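Local coordinates for protein xyloglucan-specific endo-beta-1,4-glucanase GH12 (Aspergillus niveus, PDB 4NPR) that probably cleaves internal beta-1,4-glucosidic linkages of xyloglucan with retention of configuration, as a glycoside hydrolase of family 12 with a beta-jelly-roll fold, at residues 135-146 with 179-190. Numbering follows the deposited sequence.
Sequences HNYEIMVWLGAL and MQVYSFVAQSTT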
ATOM      1  N   HIS A 135     -10.063  -2.392  12.159  1.00 26.19           N
ATOM      2  CA  HIS A 135      -8.647  -2.053  12.117  1.00 24.87           C
ATOM      3  C   HIS A 135      -8.288  -1.026  13.174  1.00 23.52           C
ATOM      4  O   HIS A 135      -8.793   0.087  13.163  1.00 25.63           O
ATOM      5  CB  HIS A 135      -8.224  -1.535  10.739  1.00 24.59           C
ATOM      6  CG  HIS A 135      -8.561  -2.458   9.615  1.00 25.47           C
ATOM      7  ND1 HIS A 135      -8.798  -2.007   8.332  1.00 26.38           N
ATOM      8  CD2 HIS A 135      -8.736  -3.803   9.586  1.00 25.69           C
ATOM      9  CE1 HIS A 135      -9.102  -3.034   7.560  1.00 27.25           C
ATOM     10  NE2 HIS A 135      -9.081  -4.136   8.300  1.00 26.88           N
ATOM     11  N   ASN A 136      -7.411  -1.389  14.081  1.00 21.64           N
ATOM     12  CA  ASN A 136      -6.895  -0.422  15.049  1.00 22.76           C
ATOM     13  C   ASN A 136      -5.508   0.133  14.669  1.00 20.99           C
ATOM     14  O   ASN A 136      -5.157   1.235  15.060  1.00 17.65           O
ATOM     15  CB  ASN A 136      -6.911  -1.024  16.476  1.00 25.93           C
ATOM     16  CG  ASN A 136      -5.851  -2.100  16.695  1.00 28.74           C
ATOM     17  OD1 ASN A 136      -5.234  -2.182  17.768  1.00 37.41           O
ATOM     18  ND2 ASN A 136      -5.647  -2.941  15.702  1.00 29.93           N
ATOM     19  N   TYR A 137      -4.736  -0.647  13.896  1.00 20.59           N
ATOM     20  CA  TYR A 137      -3.472  -0.197  13.367  1.00 19.91           C
ATOM     21  C   TYR A 137      -3.361  -0.274  11.873  1.00 18.51           C
ATOM     22  O   TYR A 137      -3.937  -1.121  11.201  1.00 17.87           O
ATOM     23  CB  TYR A 137      -2.327  -0.994  13.958  1.00 20.86           C
ATOM     24  CG  TYR A 137      -2.031  -0.626  15.361  1.00 21.78           C
ATOM     25  CD1 TYR A 137      -1.280   0.499  15.648  1.00 22.36           C
ATOM     26  CD2 TYR A 137      -2.513  -1.390  16.405  1.00 23.60           C
ATOM     27  CE1 TYR A 137      -0.997   0.850  16.959  1.00 22.96           C
ATOM     28  CE2 TYR A 137      -2.226  -1.068  17.730  1.00 24.81           C
ATOM     29  CZ  TYR A 137      -1.466   0.059  18.003  1.00 23.80           C
ATOM     30  OH  TYR A 137      -1.206   0.404  19.319  1.00 22.81           O
ATOM     31  N   GLU A 138      -2.566   0.623  11.350  1.00 17.72           N
ATOM     32  CA  GLU A 138      -2.228   0.551   9.972  1.00 18.48           C
ATOM     33  C   GLU A 138      -0.749   0.789   9.834  1.00 16.41           C
ATOM     34  O   GLU A 138      -0.216   1.728  10.430  1.00 14.91           O
ATOM     35  CB  GLU A 138      -3.025   1.582   9.154  1.00 19.91           C
ATOM     36  CG  GLU A 138      -2.712   1.529   7.654  1.00 21.80           C
ATOM     37  CD  GLU A 138      -3.425   2.613   6.853  1.00 24.02           C
ATOM     38  OE1 GLU A 138      -4.137   3.480   7.424  1.00 26.43           O
ATOM     39  OE2 GLU A 138      -3.259   2.616   5.624  1.00 27.33           O
ATOM     40  N   ILE A 139      -0.112  -0.059   9.032  1.00 15.42           N
ATOM     41  CA  ILE A 139       1.293   0.082   8.705  1.00 14.95           C
ATOM     42  C   ILE A 139       1.493   0.217   7.194  1.00 15.46           C
ATOM     43  O   ILE A 139       1.075  -0.627   6.396  1.00 15.69           O
ATOM     44  CB  ILE A 139       2.068  -1.112   9.216  1.00 14.87           C
ATOM     45  CG1 ILE A 139       2.082  -1.100  10.736  1.00 14.85           C
ATOM     46  CG2 ILE A 139       3.505  -1.070   8.723  1.00 15.33           C
ATOM     47  CD1 ILE A 139       0.899  -1.779  11.357  1.00 14.62           C
ATOM     48  N   MET A 140       2.127   1.298   6.794  1.00 15.22           N
ATOM     49  CA  MET A 140       2.373   1.521   5.396  1.00 15.42           C
ATOM     50  C   MET A 140       3.869   1.475   5.156  1.00 14.27           C
ATOM     51  O   MET A 140       4.669   1.899   5.986  1.00 14.08           O
ATOM     52  CB  MET A 140       1.837   2.869   4.930  1.00 16.55           C
ATOM     53  CG  MET A 140       0.435   3.218   5.376  1.00 17.77           C
ATOM     54  SD  MET A 140      -0.331   4.445   4.259  1.00 22.07           S
ATOM     55  CE  MET A 140      -0.637   3.582   2.713  1.00 21.43           C
ATOM     56  N   VAL A 141       4.229   0.993   3.980  1.00 13.11           N
ATOM     57  CA  VAL A 141       5.602   0.989   3.568  1.00 12.14           C
ATOM     58  C   VAL A 141       5.637   1.573   2.192  1.00 11.62           C
ATOM     59  O   VAL A 141       5.166   0.964   1.235  1.00 11.32           O
ATOM     60  CB  VAL A 141       6.208  -0.421   3.597  1.00 11.49           C
ATOM     61  CG1 VAL A 141       7.646  -0.345   3.149  1.00 11.17           C
ATOM     62  CG2 VAL A 141       6.102  -1.003   5.013  1.00 11.16           C
ATOM     63  N   TRP A 142       6.165   2.787   2.128  1.00 11.30           N
ATOM     64  CA  TRP A 142       6.220   3.554   0.899  1.00 11.20           C
ATOM     65  C   TRP A 142       7.544   3.267   0.185  1.00 11.81           C
ATOM     66  O   TRP A 142       8.627   3.624   0.650  1.00 11.47           O
ATOM     67  CB  TRP A 142       6.112   5.041   1.196  1.00 10.90           C
ATOM     68  CG  TRP A 142       4.784   5.530   1.695  1.00 10.77           C
ATOM     69  CD1 TRP A 142       3.870   4.850   2.479  1.00 11.23           C
ATOM     70  CD2 TRP A 142       4.233   6.813   1.483  1.00 10.63           C
ATOM     71  NE1 TRP A 142       2.773   5.633   2.727  1.00 11.13           N
ATOM     72  CE2 TRP A 142       2.976   6.850   2.133  1.00 11.14           C
ATOM     73  CE3 TRP A 142       4.663   7.938   0.797  1.00 10.92           C
ATOM     74  CZ2 TRP A 142       2.149   7.980   2.093  1.00 11.36           C
ATOM     75  CZ3 TRP A 142       3.831   9.072   0.751  1.00 11.11           C
ATOM     76  CH2 TRP A 142       2.606   9.085   1.391  1.00 11.38           C
ATOM     77  N   LEU A 143       7.458   2.640  -0.980  1.00 12.74           N
ATOM     78  CA  LEU A 143       8.643   2.542  -1.834  1.00 13.40           C
ATOM     79  C   LEU A 143       8.819   3.779  -2.687  1.00 13.47           C
ATOM     80  O   LEU A 143       9.912   4.028  -3.250  1.00 13.20           O
ATOM     81  CB  LEU A 143       8.554   1.285  -2.687  1.00 13.25           C
ATOM     82  CG  LEU A 143       8.416   0.036  -1.843  1.00 13.35           C
ATOM     83  CD1 LEU A 143       8.428  -1.116  -2.791  1.00 14.01           C
ATOM     84  CD2 LEU A 143       9.491  -0.138  -0.764  1.00 13.36           C
ATOM     85  N   GLY A 144       7.739   4.555  -2.772  1.00 13.84           N
ATOM     86  CA  GLY A 144       7.664   5.678  -3.715  1.00 13.89           C
ATOM     87  C   GLY A 144       6.906   6.824  -3.104  1.00 14.39           C
ATOM     88  O   GLY A 144       5.796   6.634  -2.631  1.00 13.14           O
ATOM     89  N   ALA A 145       7.540   8.006  -3.094  1.00 15.45           N
ATOM     90  CA  ALA A 145       6.903   9.277  -2.723  1.00 15.69           C
ATOM     91  C   ALA A 145       7.120  10.311  -3.832  1.00 16.16           C
ATOM     92  O   ALA A 145       8.063  11.094  -3.808  1.00 15.09           O
ATOM     93  CB  ALA A 145       7.452   9.784  -1.410  1.00 15.71           C
ATOM     94  N   LEU A 146       6.190  10.338  -4.770  1.00 16.71           N
ATOM     95  CA  LEU A 146       6.324  11.154  -5.940  1.00 17.02           C
ATOM     96  C   LEU A 146       5.650  12.505  -5.786  1.00 15.71           C
ATOM     97  O   LEU A 146       4.565  12.612  -5.207  1.00 16.55           O
ATOM     98  CB  LEU A 146       5.749  10.376  -7.133  1.00 19.25           C
ATOM     99  CG  LEU A 146       6.257   8.936  -7.300  1.00 20.68           C
ATOM    100  CD1 LEU A 146       5.797   8.446  -8.655  1.00 23.50           C
ATOM    101  CD2 LEU A 146       7.767   8.861  -7.236  1.00 20.98           C
ATOM    102  N   MET A 179      -8.042   4.726  13.634  1.00 21.47           N
ATOM    103  CA  MET A 179      -6.827   3.915  13.673  1.00 21.47           C
ATOM    104  C   MET A 179      -5.637   4.793  13.986  1.00 19.12           C
ATOM    105  O   MET A 179      -5.670   6.006  13.754  1.00 18.71           O
ATOM    106  CB  MET A 179      -6.491   3.412  12.251  1.00 25.07           C
ATOM    107  CG  MET A 179      -7.596   2.662  11.556  1.00 28.62           C
ATOM    108  SD  MET A 179      -7.137   2.204   9.895  1.00 31.82           S
ATOM    109  CE  MET A 179      -7.262   3.782   9.029  1.00 30.69           C
ATOM    110  N   GLN A 180      -4.545   4.160  14.374  1.00 16.87           N
ATOM    111  CA  GLN A 180      -3.225   4.803  14.360  1.00 16.60           C
ATOM    112  C   GLN A 180      -2.403   4.284  13.128  1.00 15.54           C
ATOM    113  O   GLN A 180      -2.383   3.094  12.840  1.00 15.22           O
ATOM    114  CB  GLN A 180      -2.498   4.527  15.675  1.00 16.90           C
ATOM    115  CG  GLN A 180      -3.313   4.821  16.951  1.00 16.86           C
ATOM    116  CD  GLN A 180      -3.746   6.275  17.072  1.00 17.88           C
ATOM    117  OE1 GLN A 180      -2.960   7.214  16.829  1.00 17.26           O
ATOM    118  NE2 GLN A 180      -5.023   6.481  17.448  1.00 18.79           N
ATOM    119  N   VAL A 181      -1.750   5.180  12.398  1.00 14.57           N
ATOM    120  CA  VAL A 181      -1.036   4.799  11.180  1.00 14.26           C
ATOM    121  C   VAL A 181       0.425   5.084  11.362  1.00 13.75           C
ATOM    122  O   VAL A 181       0.783   6.230  11.567  1.00 13.15           O
ATOM    123  CB  VAL A 181      -1.561   5.570   9.923  1.00 14.19           C
ATOM    124  CG1 VAL A 181      -0.817   5.161   8.661  1.00 13.20           C
ATOM    125  CG2 VAL A 181      -3.066   5.344   9.748  1.00 13.81           C
ATOM    126  N   TYR A 182       1.235   4.024  11.305  1.00 14.25           N
ATOM    127  CA  TYR A 182       2.678   4.104  11.134  1.00 14.15           C
ATOM    128  C   TYR A 182       3.000   4.024   9.660  1.00 13.59           C
ATOM    129  O   TYR A 182       2.548   3.110   8.998  1.00 12.61           O
ATOM    130  CB  TYR A 182       3.349   2.941  11.793  1.00 16.25           C
ATOM    131  CG  TYR A 182       3.384   3.006  13.315  1.00 18.41           C
ATOM    132  CD1 TYR A 182       4.272   3.871  13.982  1.00 19.86           C
ATOM    133  CD2 TYR A 182       2.570   2.192  14.077  1.00 20.01           C
ATOM    134  CE1 TYR A 182       4.286   3.963  15.363  1.00 20.38           C
ATOM    135  CE2 TYR A 182       2.610   2.245  15.466  1.00 21.72           C
ATOM    136  CZ  TYR A 182       3.453   3.141  16.094  1.00 20.86           C
ATOM    137  OH  TYR A 182       3.456   3.187  17.451  1.00 21.22           O
ATOM    138  N   SER A 183       3.797   4.983   9.157  1.00 12.91           N
ATOM    139  CA  SER A 183       4.208   5.021   7.757  1.00 11.74           C
ATOM    140  C   SER A 183       5.720   5.060   7.601  1.00 11.20           C
ATOM    141  O   SER A 183       6.367   5.982   8.073  1.00 10.24           O
ATOM    142  CB  SER A 183       3.607   6.227   7.046  1.00 11.45           C
ATOM    143  OG  SER A 183       2.223   6.061   6.877  1.00 11.02           O
ATOM    144  N   PHE A 184       6.255   4.034   6.925  1.00 10.73           N
ATOM    145  CA  PHE A 184       7.668   3.932   6.649  1.00 10.74           C
ATOM    146  C   PHE A 184       7.820   4.485   5.253  1.00 11.16           C
ATOM    147  O   PHE A 184       7.259   3.956   4.309  1.00 11.58           O
ATOM    148  CB  PHE A 184       8.135   2.477   6.684  1.00 10.35           C
ATOM    149  CG  PHE A 184       8.072   1.851   8.045  1.00  9.87           C
ATOM    150  CD1 PHE A 184       6.878   1.411   8.562  1.00  9.70           C
ATOM    151  CD2 PHE A 184       9.222   1.678   8.797  1.00  9.70           C
ATOM    152  CE1 PHE A 184       6.827   0.839   9.812  1.00  9.64           C
ATOM    153  CE2 PHE A 184       9.182   1.103  10.044  1.00  9.23           C
ATOM    154  CZ  PHE A 184       7.981   0.687  10.548  1.00  9.60           C
ATOM    155  N   VAL A 185       8.552   5.568   5.120  1.00 11.37           N
ATOM    156  CA  VAL A 185       8.697   6.213   3.842  1.00 11.80           C
ATOM    157  C   VAL A 185      10.155   6.142   3.433  1.00 12.68           C
ATOM    158  O   VAL A 185      11.039   6.740   4.105  1.00 12.31           O
ATOM    159  CB  VAL A 185       8.274   7.681   3.920  1.00 11.87           C
ATOM    160  CG1 VAL A 185       8.500   8.344   2.556  1.00 12.07           C
ATOM    161  CG2 VAL A 185       6.811   7.809   4.377  1.00 11.44           C
ATOM    162  N   ALA A 186      10.422   5.395   2.362  1.00 13.11           N
ATOM    163  CA  ALA A 186      11.802   5.167   1.964  1.00 14.15           C
ATOM    164  C   ALA A 186      12.457   6.480   1.544  1.00 14.64           C
ATOM    165  O   ALA A 186      11.835   7.300   0.866  1.00 16.25           O
ATOM    166  CB  ALA A 186      11.877   4.153   0.854  1.00 14.23           C
ATOM    167  N   GLN A 187      13.683   6.697   1.994  1.00 14.28           N
ATOM    168  CA  GLN A 187      14.443   7.910   1.660  1.00 14.83           C
ATOM    169  C   GLN A 187      14.825   8.038   0.163  1.00 15.11           C
ATOM    170  O   GLN A 187      14.957   9.149  -0.329  1.00 14.73           O
ATOM    171  CB  GLN A 187      15.703   7.989   2.541  1.00 14.72           C
ATOM    172  CG  GLN A 187      15.335   8.124   3.997  1.00 15.61           C
ATOM    173  CD  GLN A 187      16.488   8.449   4.941  1.00 16.33           C
ATOM    174  OE1 GLN A 187      17.669   8.140   4.711  1.00 16.84           O
ATOM    175  NE2 GLN A 187      16.121   9.046   6.054  1.00 17.28           N
ATOM    176  N   SER A 188      15.042   6.913  -0.523  1.00 15.48           N
ATOM    177  CA  SER A 188      15.186   6.887  -1.978  1.00 16.24           C
ATOM    178  C   SER A 188      14.016   6.174  -2.578  1.00 15.90           C
ATOM    179  O   SER A 188      13.578   5.155  -2.072  1.00 16.05           O
ATOM    180  CB  SER A 188      16.448   6.149  -2.425  1.00 17.52           C
ATOM    181  OG  SER A 188      17.609   6.737  -1.851  1.00 20.31           O
ATOM    182  N   THR A 189      13.517   6.693  -3.684  1.00 15.81           N
ATOM    183  CA  THR A 189      12.556   5.972  -4.480  1.00 15.79           C
ATOM    184  C   THR A 189      13.127   4.634  -4.894  1.00 16.66           C
ATOM    185  O   THR A 189      14.211   4.586  -5.441  1.00 17.18           O
ATOM    186  CB  THR A 189      12.279   6.744  -5.738  1.00 15.74           C
ATOM    187  OG1 THR A 189      11.724   8.004  -5.336  1.00 15.84           O
ATOM    188  CG2 THR A 189      11.359   5.932  -6.684  1.00 15.67           C
ATOM    189  N   THR A 190      12.325   3.581  -4.723  1.00 17.00           N
ATOM    190  CA  THR A 190      12.756   2.210  -4.804  1.00 15.89           C
ATOM    191  C   THR A 190      11.752   1.376  -5.595  1.00 15.44           C
ATOM    192  O   THR A 190      10.775   0.856  -5.045  1.00 15.16           O
ATOM    193  CB  THR A 190      12.862   1.661  -3.393  1.00 16.68           C
ATOM    194  OG1 THR A 190      13.784   2.491  -2.641  1.00 18.39           O
ATOM    195  CG2 THR A 190      13.338   0.231  -3.414  1.00 16.46           C
TER
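W142 N meets F184 O at 2.7 Å in a nearly straight bond (176° at the hydrogen), and M140 O takes F184 N almost as linearly. These belong to a ladder of seven backbone bonds running from N136 O–Q180 N to W142 O–A186 N, with the even-numbered residues from 138 to 142 each giving and receiving one, the pattern of parallel strands; the axes lie 4.6 Å apart. Past the ladder, 187-189 loop out and T190 N returns to L143 O (2.9 Å), while T190 OG1 bonds S188 O across the turn.

On one face E138 stands fully extended, CG anti to the backbone N (chi1 -179°), which lays its carboxylate alongside V181: OE1 is 3.2 Å from V181 CG2 and 3.5 Å from M179 CE. OE2 lies close to OD1 of D124, another acid. Further along, W142 NE1 makes a weak bond to M140 SD (3.7 Å), and V185 CG2 sits over one face of the indole, 4.3 Å from the centroid of its five-membered ring.

Y137, I139, V141, Y182 and F184 make the other face mostly apolar, with Q180 at its end. Y137 and Y182 run side by side, CE1 to CE2 4.1 Å, and I139 CG2 touches F184 CE1; the edge of the F184 ring lies against M140 O.

This parallel pair is set within an otherwise antiparallel sheet of the jelly roll, its E138, M140 and W142 face probably part of the concave, substrate-binding side. Strand 117-128 pairs with the far edge of 137-146, with classic bulges at N136–Y137 and L143–G144, strand 167-176 flanks 179-186, and helix 198-207 covers the F184 side, F200 meeting F184 edge-to-face.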